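Local coordinates for glucan-binding protein C, GbpC (Streptococcus mutans, PDB 6CAM) that probably binds glucan at the streptococcal cell surface, through a calcium-containing beta-rich domain carried on a cell-wall-anchored protein, at residues A[312-317]-A[327-332]; A[236-241]-A[258-263]; A[158-163]-A[194-199]. All coordinates share one frame; numbering follows the deposited sequence.

All three contacts lie in the beta-rich GbpC region, and along the chain contact 3 comes first, then contact 2, then contact 1. Strand 312-319 ties them together, since it pairs on one side with strand 233-240 of contact 2 and on the other with strand 194-204 of contact 3. Contact 1 lies about 10 Å, centre to centre, from each of the others, which are about 14 Å from one another. Contacts 2 and 3 join neighbouring strands within the larger antiparallel sheet, whereas contact 1 packs that sheet against the four-stranded one. Contacts 1 and 2 both reach the glucose of chain C, which places the sheet packing next to the calcium-sugar site.

Contact 1 of 3, residues A[312-317]-A[327-332]. With BGC (beta-D-glucopyranose), chain D; BGC (beta-D-glucopyranose), chain C.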
loop_
_atom_site.group_PDB
_atom_site.type_symbol
_atom_site.label_atom_id
_atom_site.label_comp_id
_atom_site.label_asym_id
_atom_site.label_seq_id
_atom_site.Cartn_x
_atom_site.Cartn_y
_atom_site.Cartn_z
ATOM N N PHE A 312 -10.447 11.312 -5.544
ATOM C CA PHE A 312 -10.257 9.986 -6.094
ATOM C C PHE A 312 -10.820 9.034 -5.093
ATOM O O PHE A 312 -11.083 9.436 -3.965
ATOM C CB PHE A 312 -8.787 9.750 -6.392
ATOM C CG PHE A 312 -7.868 9.928 -5.201
ATOM C CD1 PHE A 312 -7.401 11.175 -4.857
ATOM C CD2 PHE A 312 -7.466 8.846 -4.471
ATOM C CE1 PHE A 312 -6.531 11.350 -3.774
ATOM C CE2 PHE A 312 -6.585 8.994 -3.393
ATOM C CZ PHE A 312 -6.107 10.237 -3.057
ATOM N N THR A 313 -10.953 7.752 -5.448
ATOM C CA THR A 313 -11.617 6.839 -4.586
ATOM C C THR A 313 -10.862 5.548 -4.568
ATOM O O THR A 313 -10.517 5.063 -5.612
ATOM C CB THR A 313 -13.028 6.568 -5.122
ATOM O OG1 THR A 313 -13.759 7.800 -5.157
ATOM C CG2 THR A 313 -13.767 5.576 -4.280
ATOM N N PHE A 314 -10.586 5.000 -3.403
ATOM C CA PHE A 314 -10.006 3.665 -3.362
ATOM C C PHE A 314 -11.034 2.694 -2.897
ATOM O O PHE A 314 -11.914 3.029 -2.096
ATOM C CB PHE A 314 -8.702 3.603 -2.570
ATOM C CG PHE A 314 -8.837 3.842 -1.086
ATOM C CD1 PHE A 314 -9.120 2.801 -0.238
ATOM C CD2 PHE A 314 -8.639 5.095 -0.553
ATOM C CE1 PHE A 314 -9.243 3.018 1.141
ATOM C CE2 PHE A 314 -8.726 5.314 0.833
ATOM C CZ PHE A 314 -9.024 4.271 1.664
ATOM N N THR A 315 -10.920 1.462 -3.357
ATOM C CA THR A 315 -11.895 0.483 -2.959
ATOM C C THR A 315 -11.189 -0.806 -2.712
ATOM O O THR A 315 -10.160 -1.045 -3.304
ATOM C CB THR A 315 -13.017 0.249 -4.002
ATOM O OG1 THR A 315 -12.514 -0.494 -5.102
ATOM C CG2 THR A 315 -13.601 1.564 -4.533
ATOM N N VAL A 316 -11.727 -1.584 -1.803
ATOM C CA VAL A 316 -11.219 -2.930 -1.569
ATOM C C VAL A 316 -12.389 -3.812 -1.284
ATOM O O VAL A 316 -13.290 -3.451 -0.551
ATOM C CB VAL A 316 -10.211 -2.925 -0.407
ATOM C CG1 VAL A 316 -10.801 -2.320 0.856
ATOM C CG2 VAL A 316 -9.638 -4.319 -0.180
ATOM N N GLY A 317 -12.368 -4.999 -1.845
ATOM C CA GLY A 317 -13.458 -5.885 -1.615
ATOM C C GLY A 317 -13.144 -7.207 -2.231
ATOM O O GLY A 317 -12.144 -7.349 -2.869
ATOM N N ILE A 327 -7.566 -2.436 4.278
ATOM C CA ILE A 327 -6.588 -1.893 3.375
ATOM C C ILE A 327 -5.854 -0.811 4.129
ATOM O O ILE A 327 -6.460 -0.031 4.859
ATOM C CB ILE A 327 -7.231 -1.324 2.085
ATOM C CG1 ILE A 327 -6.168 -0.791 1.122
ATOM C CG2 ILE A 327 -8.214 -0.206 2.382
ATOM C CD1 ILE A 327 -6.649 -0.574 -0.302
ATOM N N TRP A 328 -4.543 -0.804 3.982
ATOM C CA TRP A 328 -3.761 0.351 4.336
ATOM C C TRP A 328 -3.579 1.092 3.041
ATOM O O TRP A 328 -2.910 0.629 2.158
ATOM C CB TRP A 328 -2.431 -0.060 4.901
ATOM C CG TRP A 328 -1.625 1.059 5.374
ATOM C CD1 TRP A 328 -1.853 2.418 5.206
ATOM C CD2 TRP A 328 -0.447 0.944 6.112
ATOM N NE1 TRP A 328 -0.854 3.138 5.801
ATOM C CE2 TRP A 328 0.017 2.256 6.375
ATOM C CE3 TRP A 328 0.275 -0.151 6.615
ATOM C CZ2 TRP A 328 1.177 2.499 7.100
ATOM C CZ3 TRP A 328 1.441 0.096 7.337
ATOM C CH2 TRP A 328 1.872 1.411 7.572
ATOM N N PHE A 329 -4.212 2.230 2.911
ATOM C CA PHE A 329 -4.127 2.963 1.694
ATOM C C PHE A 329 -3.350 4.184 2.064
ATOM O O PHE A 329 -3.772 4.927 2.914
ATOM C CB PHE A 329 -5.499 3.386 1.137
ATOM C CG PHE A 329 -5.361 4.249 -0.080
ATOM C CD1 PHE A 329 -5.149 3.662 -1.305
ATOM C CD2 PHE A 329 -5.322 5.620 0.021
ATOM C CE1 PHE A 329 -4.949 4.439 -2.431
ATOM C CE2 PHE A 329 -5.152 6.406 -1.097
ATOM C CZ PHE A 329 -4.947 5.819 -2.320
ATOM N N ALA A 330 -2.274 4.443 1.341
ATOM C CA ALA A 330 -1.364 5.524 1.619
ATOM C C ALA A 330 -1.055 6.077 0.247
ATOM O O ALA A 330 -0.951 5.334 -0.726
ATOM C CB ALA A 330 -0.102 5.059 2.332
ATOM N N THR A 331 -0.996 7.385 0.148
ATOM C CA THR A 331 -0.569 7.983 -1.085
ATOM C C THR A 331 0.314 9.130 -0.664
ATOM O O THR A 331 0.039 9.818 0.303
ATOM C CB THR A 331 -1.755 8.442 -1.958
ATOM O OG1 THR A 331 -1.238 8.946 -3.188
ATOM C CG2 THR A 331 -2.605 9.507 -1.243
ATOM N N ASN A 332 1.404 9.280 -1.378
ATOM C CA ASN A 332 2.470 10.197 -1.004
ATOM C C ASN A 332 3.338 10.325 -2.235
ATOM O O ASN A 332 2.975 9.778 -3.280
ATOM C CB ASN A 332 3.212 9.658 0.208
ATOM C CG ASN A 332 3.609 8.213 0.042
ATOM O OD1 ASN A 332 4.234 7.851 -0.958
ATOM N ND2 ASN A 332 3.243 7.375 1.019
HETATM C C2 BGC D . 2.328 0.791 2.504
HETATM C C3 BGC D . 2.747 1.195 1.070
HETATM C C4 BGC D . 1.573 1.714 0.247
HETATM C C5 BGC D . 0.292 1.656 1.072
HETATM C C6 BGC D . -0.879 2.113 0.252
HETATM C C1 BGC D . 1.019 -0.024 2.590
HETATM O O1 BGC D . 1.272 -1.431 2.410
HETATM O O2 BGC D . 2.264 1.958 3.363
HETATM O O3 BGC D . 3.352 0.106 0.337
HETATM O O4 BGC D . 1.826 3.062 -0.190
HETATM O O5 BGC D . 0.057 0.351 1.601
HETATM O O6 BGC D . -1.058 1.592 -1.048
HETATM C C2 BGC C . -3.782 -4.156 2.272
HETATM C C3 BGC C . -2.433 -3.669 1.911
HETATM C C4 BGC C . -1.257 -4.511 2.319
HETATM C C5 BGC C . -1.543 -6.017 2.149
HETATM C C6 BGC C . -0.470 -7.002 2.653
HETATM C C1 BGC C . -3.921 -5.668 2.144
HETATM O O1 BGC C . -5.150 -6.102 2.771
HETATM O O2 BGC C . -4.310 -3.496 1.130
HETATM O O3 BGC C . -2.339 -2.221 2.047
HETATM O O4 BGC C . -0.608 -4.013 1.168
HETATM O O5 BGC C . -2.798 -6.316 2.767
HETATM O O6 BGC C . -0.030 -7.918 1.595
#
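Two antiparallel sheets pack face to face here, strand 312-319 from the larger and strand 325-329 from the four-stranded one, as in a beta sandwich. The axes of the two short segments approach to 8.9 Å, and no hydrogen bond links them. At the centre Phe314 and Phe329 form an offset stack, centroids 4.2 Å apart and planes 11° from parallel. The displacement puts Phe329 CB over the Phe314 ring, 3.6 Å from its centroid, while Phe314 CB lies over the face of Phe329. With CG between its backbone N and carbonyl carbon (chi1 67°), Phe314 presents its flat side; Phe329 meets it with CG anti to N (chi1 175°). Phe312 comes in edge first, its CE2 3.7 Å from Phe329 CZ. Towards the other end, Ile327 CG2 fills the angle between Phe314 CE1, at 3.6 Å, and Val316 CG1, at 3.7 Å. Side chains of strand 325-329 alternate sides. The backbone N of Trp328, at the strand's edge, makes a long, bent hydrogen bond (3.3 Å) to O3 of the chain C glucose, which also lies against Ile327 CG1; the indole, on the side away from Phe314, has O2 of the chain D glucose over its centre. Between the sheets the contact is thus wholly apolar, and the strand whose inner side chains pack here meets sugar with its edge and outer side.

Contact 2 of 3, residues A[236-241]-A[258-263]; sequences VEKVNL and GNEIYS. With CA (calcium ion), chain B; BGC (beta-D-glucopyranose), chain C.
Lys238 and Tyr262 run side by side and point the same way, the lysine chain extended along one face of the phenol ring. Lys238 CE stands 3.8 Å from the ring centroid, almost on its normal, and NZ beyond it makes a cation-pi contact. Tyr262 holds CG between its backbone N and carbonyl carbon (chi1 57°), which turns the ring alongside the lysine. Glu260 crosses Lys238 obliquely; NZ and OE1 stay 4.6 Å apart, bridged by a water that accepts from Lys238 NZ and donates to Glu260 OE1. On the face that carries Val239 and Ile261, Leu241, just past the strand, brings CD1 to 3.6 Å from Ile261 CG2. Val239 and Ile261 form the hydrogen-bonded antiparallel pair, Val239 N to Ile261 O 3.0 Å and Ile261 N to Val239 O 2.8 Å. Glu237 leads away from this partner strand: OE1 binds calcium at 2.5 Å beside Ser224 O, Asn226 OD1, a water and O3 and O4 of the chain C glucose, while OE2 is hydrogen-bonded by His235 NE2. Strand 233-240 also pairs with strands 227-230 and 312-319, and strand 260-263 with strand 254-257; Leu222 of strand 219-222 covers Leu241 and Ile261.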
loop_
_atom_site.group_PDB
_atom_site.type_symbol
_atom_site.label_atom_id
_atom_site.label_comp_id
_atom_site.label_asym_id
_atom_site.label_seq_id
_atom_site.Cartn_x
_atom_site.Cartn_y
_atom_site.Cartn_z
ATOM N N VAL A 236 -9.513 -7.506 -4.133
ATOM C CA VAL A 236 -8.908 -6.628 -5.111
ATOM C C VAL A 236 -8.988 -5.225 -4.574
ATOM O O VAL A 236 -10.018 -4.829 -4.077
ATOM C CB VAL A 236 -9.633 -6.656 -6.489
ATOM C CG1 VAL A 236 -8.848 -5.843 -7.505
ATOM C CG2 VAL A 236 -9.790 -8.075 -7.017
ATOM N N GLU A 237 -7.865 -4.527 -4.661
ATOM C CA GLU A 237 -7.764 -3.145 -4.263
ATOM C C GLU A 237 -7.742 -2.335 -5.502
ATOM O O GLU A 237 -6.980 -2.631 -6.432
ATOM C CB GLU A 237 -6.490 -2.971 -3.422
ATOM C CG GLU A 237 -6.703 -3.803 -2.172
ATOM C CD GLU A 237 -5.584 -3.927 -1.209
ATOM O OE1 GLU A 237 -4.545 -3.249 -1.335
ATOM O OE2 GLU A 237 -5.800 -4.713 -0.231
ATOM N N LYS A 238 -8.549 -1.288 -5.543
ATOM C CA LYS A 238 -8.728 -0.507 -6.767
ATOM C C LYS A 238 -8.729 0.959 -6.437
ATOM O O LYS A 238 -9.049 1.322 -5.342
ATOM C CB LYS A 238 -10.031 -0.839 -7.467
ATOM C CG LYS A 238 -10.258 -2.306 -7.730
ATOM C CD LYS A 238 -11.569 -2.514 -8.455
ATOM C CE LYS A 238 -11.692 -3.967 -8.817
ATOM N NZ LYS A 238 -13.071 -4.278 -9.268
ATOM N N VAL A 239 -8.298 1.769 -7.378
ATOM C CA VAL A 239 -8.404 3.209 -7.229
ATOM C C VAL A 239 -9.099 3.737 -8.451
ATOM O O VAL A 239 -8.705 3.452 -9.594
ATOM C CB VAL A 239 -7.048 3.899 -7.083
ATOM C CG1 VAL A 239 -7.236 5.377 -6.731
ATOM C CG2 VAL A 239 -6.228 3.284 -5.971
ATOM N N ASN A 240 -10.110 4.528 -8.220
ATOM C CA ASN A 240 -10.706 5.305 -9.286
ATOM C C ASN A 240 -10.085 6.666 -9.184
ATOM O O ASN A 240 -10.244 7.343 -8.178
ATOM C CB ASN A 240 -12.203 5.329 -9.119
ATOM C CG ASN A 240 -12.905 6.026 -10.260
ATOM O OD1 ASN A 240 -12.455 7.046 -10.759
ATOM N ND2 ASN A 240 -14.036 5.462 -10.673
ATOM N N LEU A 241 -9.390 7.056 -10.241
ATOM C CA LEU A 241 -8.572 8.230 -10.220
ATOM C C LEU A 241 -9.385 9.498 -10.427
ATOM O O LEU A 241 -8.856 10.574 -10.212
ATOM C CB LEU A 241 -7.457 8.139 -11.252
ATOM C CG LEU A 241 -6.192 7.445 -10.720
ATOM C CD1 LEU A 241 -6.406 5.957 -10.766
ATOM C CD2 LEU A 241 -4.980 7.789 -11.554
ATOM N N GLY A 258 -10.964 0.981 -17.423
ATOM C CA GLY A 258 -11.959 2.049 -17.312
ATOM C C GLY A 258 -11.317 3.300 -16.754
ATOM O O GLY A 258 -10.365 3.816 -17.354
ATOM N N ASN A 259 -11.837 3.831 -15.641
ATOM C CA ASN A 259 -11.116 4.896 -14.923
ATOM C C ASN A 259 -10.602 4.423 -13.541
ATOM O O ASN A 259 -10.028 5.245 -12.752
ATOM C CB ASN A 259 -11.959 6.174 -14.843
ATOM C CG ASN A 259 -11.127 7.414 -14.544
ATOM O OD1 ASN A 259 -10.033 7.606 -15.102
ATOM N ND2 ASN A 259 -11.632 8.254 -13.649
ATOM N N GLU A 260 -10.713 3.100 -13.329
ATOM C CA GLU A 260 -10.104 2.399 -12.194
ATOM C C GLU A 260 -8.777 1.718 -12.534
ATOM O O GLU A 260 -8.623 1.127 -13.607
ATOM C CB GLU A 260 -11.064 1.359 -11.617
ATOM C CG GLU A 260 -12.155 1.969 -10.754
ATOM C CD GLU A 260 -12.957 0.922 -10.026
ATOM O OE1 GLU A 260 -13.534 0.053 -10.708
ATOM O OE2 GLU A 260 -13.009 0.953 -8.771
ATOM N N ILE A 261 -7.831 1.797 -11.611
ATOM C CA ILE A 261 -6.601 1.077 -11.708
ATOM C C ILE A 261 -6.548 -0.032 -10.677
ATOM O O ILE A 261 -6.952 0.128 -9.530
ATOM C CB ILE A 261 -5.361 2.007 -11.650
ATOM C CG1 ILE A 261 -5.125 2.569 -10.255
ATOM C CG2 ILE A 261 -5.541 3.100 -12.703
ATOM C CD1 ILE A 261 -3.788 3.251 -10.099
ATOM N N TYR A 262 -6.069 -1.169 -11.122
ATOM C CA TYR A 262 -5.910 -2.315 -10.282
ATOM C C TYR A 262 -5.204 -3.381 -11.085
ATOM O O TYR A 262 -5.003 -3.218 -12.282
ATOM C CB TYR A 262 -7.263 -2.840 -9.760
ATOM C CG TYR A 262 -8.277 -3.195 -10.795
ATOM C CD1 TYR A 262 -9.172 -2.243 -11.283
ATOM C CD2 TYR A 262 -8.375 -4.503 -11.274
ATOM C CE1 TYR A 262 -10.135 -2.578 -12.239
ATOM C CE2 TYR A 262 -9.337 -4.853 -12.230
ATOM C CZ TYR A 262 -10.202 -3.894 -12.703
ATOM O OH TYR A 262 -11.142 -4.245 -13.663
ATOM N N SER A 263 -4.838 -4.457 -10.397
ATOM C CA SER A 263 -4.268 -5.627 -11.009
ATOM C C SER A 263 -5.401 -6.535 -11.372
ATOM O O SER A 263 -6.042 -7.075 -10.492
ATOM C CB SER A 263 -3.305 -6.311 -10.036
ATOM O OG SER A 263 -2.841 -7.537 -10.541
HETATM CA CA CA B . -2.340 -3.045 -0.130
HETATM C C2 BGC C . -3.782 -4.156 2.272
HETATM C C3 BGC C . -2.433 -3.669 1.911
HETATM C C4 BGC C . -1.257 -4.511 2.319
HETATM C C5 BGC C . -1.543 -6.017 2.149
HETATM C C6 BGC C . -0.470 -7.002 2.653
HETATM C C1 BGC C . -3.921 -5.668 2.144
HETATM O O1 BGC C . -5.150 -6.102 2.771
HETATM O O2 BGC C . -4.310 -3.496 1.130
HETATM O O3 BGC C . -2.339 -2.221 2.047
HETATM O O4 BGC C . -0.608 -4.013 1.168
HETATM O O5 BGC C . -2.798 -6.316 2.767
HETATM O O6 BGC C . -0.030 -7.918 1.595
HETATM O O HOH W 1 -5.322 -4.554 -7.632
HETATM O O HOH W 2 -13.505 -2.463 -11.602
HETATM O O HOH W 3 -2.908 -0.757 -0.093
#

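Contact 3 of 3, residues A[158-163]-A[194-199]; sequences LNSSTN and KISVTM
The Asn159 amide is the flat group of this contact, and its ND2 bridges two hydroxyls of the neighbouring strand. Ser196 OG accepts at 3.0 Å from ND2 and Thr198 OG1 at 2.9 Å, both close to the amide plane and both nearly straight, so the two bonds fix the amide's rotation. Its OD1 takes a bond from a water. CG anti to the carbonyl carbon (chi1 -56°) swings the amide across to the partner strand, to lie between Ser196 and Thr198. At Asn159 the backbone makes a beta bulge: its N donates to Ser196 O at 2.7 Å, and Ser196 N in turn to Ser160 O at 3.1 Å, shifting the register by one residue. Ser160 OG then reaches Lys194 O at 2.7 Å from above the carbonyl plane. The opposite side of the sheet is apolar, with Leu158 CD1 3.8 Å from Val197 CG2. Past the strand end Asn163 N donates to Ser161 OG in an ST turn, and that hydroxyl is also hydrogen-bonded with Ser167 O. Strand 151-160 continues the sheet to strand 132-137, and strand 194-204 to strand 312-319, where Thr313 bonds Thr198; Val197 and Thr162 rest on strand 180-184 of the second sheet.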
loop_
_atom_site.group_PDB
_atom_site.type_symbol
_atom_site.label_atom_id
_atom_site.label_comp_id
_atom_site.label_asym_id
_atom_site.label_seq_id
_atom_site.Cartn_x
_atom_site.Cartn_y
_atom_site.Cartn_z
ATOM N N LEU A 158 -16.495 7.728 3.397
ATOM C CA LEU A 158 -16.744 6.296 3.250
ATOM C C LEU A 158 -18.006 6.144 2.382
ATOM O O LEU A 158 -19.063 6.604 2.738
ATOM C CB LEU A 158 -16.961 5.658 4.610
ATOM C CG LEU A 158 -17.196 4.145 4.595
ATOM C CD1 LEU A 158 -15.975 3.428 4.068
ATOM C CD2 LEU A 158 -17.565 3.632 5.983
ATOM N N ASN A 159 -17.879 5.538 1.213
ATOM C CA ASN A 159 -19.021 5.362 0.308
ATOM C C ASN A 159 -19.780 4.095 0.520
ATOM O O ASN A 159 -20.962 4.024 0.175
ATOM C CB ASN A 159 -18.520 5.369 -1.124
ATOM C CG ASN A 159 -17.741 6.625 -1.432
ATOM O OD1 ASN A 159 -18.218 7.734 -1.119
ATOM N ND2 ASN A 159 -16.535 6.478 -2.017
ATOM N N SER A 160 -19.072 3.082 0.977
ATOM C CA SER A 160 -19.658 1.800 1.245
ATOM C C SER A 160 -18.735 1.032 2.135
ATOM O O SER A 160 -17.547 1.345 2.242
ATOM C CB SER A 160 -19.841 1.020 -0.043
ATOM O OG SER A 160 -18.590 0.794 -0.671
ATOM N N SER A 161 -19.290 -0.008 2.740
ATOM C CA SER A 161 -18.542 -0.888 3.555
ATOM C C SER A 161 -18.878 -2.300 3.185
ATOM O O SER A 161 -19.875 -2.578 2.532
ATOM C CB SER A 161 -18.885 -0.660 5.018
ATOM O OG SER A 161 -18.159 -1.543 5.841
ATOM N N THR A 162 -18.048 -3.189 3.662
ATOM C CA THR A 162 -18.299 -4.612 3.555
ATOM C C THR A 162 -19.149 -5.137 4.711
ATOM O O THR A 162 -19.517 -6.315 4.715
ATOM C CB THR A 162 -16.984 -5.373 3.538
ATOM O OG1 THR A 162 -16.225 -4.959 4.656
ATOM C CG2 THR A 162 -16.224 -5.076 2.263
ATOM N N ASN A 163 -19.389 -4.317 5.731
ATOM C CA ASN A 163 -20.212 -4.773 6.819
ATOM C C ASN A 163 -21.664 -4.353 6.545
ATOM O O ASN A 163 -21.978 -3.806 5.461
ATOM C CB ASN A 163 -19.635 -4.403 8.197
ATOM C CG ASN A 163 -19.753 -2.930 8.534
ATOM O OD1 ASN A 163 -20.508 -2.196 7.926
ATOM N ND2 ASN A 163 -19.006 -2.507 9.540
ATOM N N LYS A 194 -17.784 -3.816 -0.916
ATOM C CA LYS A 194 -16.498 -3.204 -0.823
ATOM C C LYS A 194 -16.487 -2.048 0.142
ATOM O O LYS A 194 -17.497 -1.410 0.377
ATOM C CB LYS A 194 -16.057 -2.740 -2.206
ATOM C CG LYS A 194 -16.896 -1.636 -2.813
ATOM C CD LYS A 194 -16.647 -1.501 -4.322
ATOM C CE LYS A 194 -17.417 -0.301 -4.870
ATOM N NZ LYS A 194 -17.004 0.133 -6.234
ATOM N N ILE A 195 -15.307 -1.792 0.671
ATOM C CA ILE A 195 -15.020 -0.545 1.355
ATOM C C ILE A 195 -14.593 0.410 0.282
ATOM O O ILE A 195 -13.757 0.083 -0.523
ATOM C CB ILE A 195 -13.900 -0.744 2.374
ATOM C CG1 ILE A 195 -14.438 -1.634 3.494
ATOM C CG2 ILE A 195 -13.383 0.600 2.864
ATOM C CD1 ILE A 195 -13.422 -2.000 4.546
ATOM N N SER A 196 -15.157 1.600 0.263
ATOM C CA SER A 196 -14.824 2.514 -0.753
ATOM C C SER A 196 -14.736 3.835 -0.080
ATOM O O SER A 196 -15.638 4.183 0.655
ATOM C CB SER A 196 -15.898 2.520 -1.836
ATOM O OG SER A 196 -15.806 3.681 -2.643
ATOM N N VAL A 197 -13.617 4.520 -0.282
ATOM C CA VAL A 197 -13.385 5.804 0.350
ATOM C C VAL A 197 -12.994 6.773 -0.707
ATOM O O VAL A 197 -12.113 6.511 -1.503
ATOM C CB VAL A 197 -12.272 5.693 1.417
ATOM C CG1 VAL A 197 -11.957 7.057 2.013
ATOM C CG2 VAL A 197 -12.736 4.746 2.505
ATOM N N THR A 198 -13.624 7.928 -0.708
ATOM C CA THR A 198 -13.242 8.956 -1.622
ATOM C C THR A 198 -12.442 9.896 -0.824
ATOM O O THR A 198 -12.801 10.214 0.304
ATOM C CB THR A 198 -14.465 9.666 -2.196
ATOM O OG1 THR A 198 -15.128 8.751 -3.051
ATOM C CG2 THR A 198 -14.063 10.874 -2.989
ATOM N N MET A 199 -11.336 10.344 -1.392
ATOM C CA MET A 199 -10.539 11.321 -0.714
ATOM C C MET A 199 -10.108 12.403 -1.624
ATOM O O MET A 199 -10.093 12.240 -2.826
ATOM C CB MET A 199 -9.307 10.740 -0.028
ATOM C CG MET A 199 -8.591 9.610 -0.684
ATOM S SD MET A 199 -7.454 8.772 0.444
ATOM C CE MET A 199 -6.227 10.060 0.714
HETATM O O HOH W 4 -17.889 10.160 -2.212
HETATM O O HOH W 5 -20.171 -2.484 -0.432
#